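Local coordinates for protein fumarate lyase (Mesorhizobium sp., PDB 3C8T) that is a member of the fumarate lyase family, a largely helical enzyme whose assembly holds four chains, at residues L37-A40 / Q41-G45. Sequence-based numbering, arbitrary orientation.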
# COMPACT_ATOMS: atom_id res chain seq x y z
N LEU A 37 -25.43 -14.27 -26.23
CA LEU A 37 -26.15 -13.01 -26.51
C LEU A 37 -27.06 -13.15 -27.73
O LEU A 37 -28.21 -12.71 -27.70
CB LEU A 37 -25.18 -11.85 -26.70
CG LEU A 37 -25.77 -10.49 -27.15
CD1 LEU A 37 -26.71 -9.86 -26.11
CD2 LEU A 37 -24.64 -9.58 -27.46
N ALA A 38 -26.53 -13.80 -28.77
CA ALA A 38 -27.30 -14.11 -30.01
C ALA A 38 -28.52 -14.96 -29.71
O ALA A 38 -29.61 -14.69 -30.23
CB ALA A 38 -26.42 -14.82 -31.03
N ARG A 39 -28.33 -15.97 -28.86
CA ARG A 39 -29.40 -16.87 -28.48
C ARG A 39 -30.48 -16.18 -27.69
O ARG A 39 -31.68 -16.38 -27.94
CB ARG A 39 -28.86 -18.02 -27.63
CG ARG A 39 -29.44 -19.35 -28.03
CD ARG A 39 -28.51 -20.04 -29.02
NE ARG A 39 -27.21 -20.30 -28.39
CZ ARG A 39 -26.96 -21.32 -27.56
NH1 ARG A 39 -27.92 -22.19 -27.25
NH2 ARG A 39 -25.74 -21.47 -27.05
N ALA A 40 -30.06 -15.38 -26.71
CA ALA A 40 -30.97 -14.56 -25.93
C ALA A 40 -31.80 -13.65 -26.85
O ALA A 40 -32.99 -13.47 -26.65
CB ALA A 40 -30.20 -13.74 -24.88
N GLN A 41 -31.18 -13.08 -27.87
CA GLN A 41 -31.87 -12.16 -28.72
C GLN A 41 -32.86 -12.86 -29.67
O GLN A 41 -33.88 -12.29 -30.02
CB GLN A 41 -30.85 -11.29 -29.45
CG GLN A 41 -30.37 -10.15 -28.57
CD GLN A 41 -29.17 -9.46 -29.09
OE1 GLN A 41 -28.38 -10.05 -29.85
NE2 GLN A 41 -28.99 -8.20 -28.70
N ALA A 42 -32.56 -14.10 -30.07
CA ALA A 42 -33.42 -14.82 -30.99
C ALA A 42 -34.68 -15.25 -30.28
O ALA A 42 -35.77 -15.20 -30.86
CB ALA A 42 -32.71 -15.99 -31.59
N ARG A 43 -34.54 -15.68 -29.02
CA ARG A 43 -35.70 -15.99 -28.17
C ARG A 43 -36.62 -14.79 -27.91
O ARG A 43 -37.82 -14.96 -27.78
CB ARG A 43 -35.28 -16.59 -26.83
CG ARG A 43 -34.86 -18.04 -26.93
CD ARG A 43 -34.98 -18.75 -25.60
NE ARG A 43 -34.15 -18.13 -24.57
CZ ARG A 43 -32.87 -18.41 -24.34
NH1 ARG A 43 -32.22 -19.32 -25.08
NH2 ARG A 43 -32.23 -17.77 -23.37
N LEU A 44 -36.06 -13.60 -27.82
CA LEU A 44 -36.88 -12.41 -27.57
C LEU A 44 -37.32 -11.77 -28.89
O LEU A 44 -37.84 -10.66 -28.89
CB LEU A 44 -36.11 -11.37 -26.73
CG LEU A 44 -35.73 -11.78 -25.30
CD1 LEU A 44 -34.47 -11.08 -24.85
CD2 LEU A 44 -36.88 -11.53 -24.30
N GLY A 45 -37.06 -12.46 -29.99
CA GLY A 45 -37.42 -11.98 -31.34
C GLY A 45 -36.68 -10.74 -31.79
O GLY A 45 -37.19 -9.95 -32.58
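R43 N bonds to R39 O at 3.1 Å. The bonds Q41 N to L37 O, A42 N to A38 O and L44 N to A40 O repeat the i to i+4 pattern through the last turns of helix 23-43; the one to A40 O is the longest, 3.3 Å. A Schellman motif then ends the helix: G45, with positive phi, is its C-prime residue, G45 N returns to A42 O (3.2 Å), and I46 N reaches Q41 O.

In van der Waals contact, L37 and Q41 sit one turn apart. With its CG anti to the backbone N (chi1 174°), L37 sets its alkyl carbons against the Q41 amide: L37 CD1 lies 3.8 Å from Q41 NE2, and L37 CG is as close to Q41 OE1. The Q41 chain runs out extended, and NE2 bonds to W100 O. At the C-terminal end of the helix, L44 CD1 packs 3.3 Å from A40 O.

The charged side carries R39 and R43, whose guanidinium planes stand 80° apart, their NH1 atoms 5.6 Å from each other. R39 O lies over one face of the R43 group, toward its rim. E210 and E214 of helix 204-215 form salt bridges with R43, and R39 makes a long, weak ion pair with E214. The E210 and E214 carboxylates probably offset the R43 charge and, more weakly, that of R39; the R43 salt bridges link the helix end to helix 204-215.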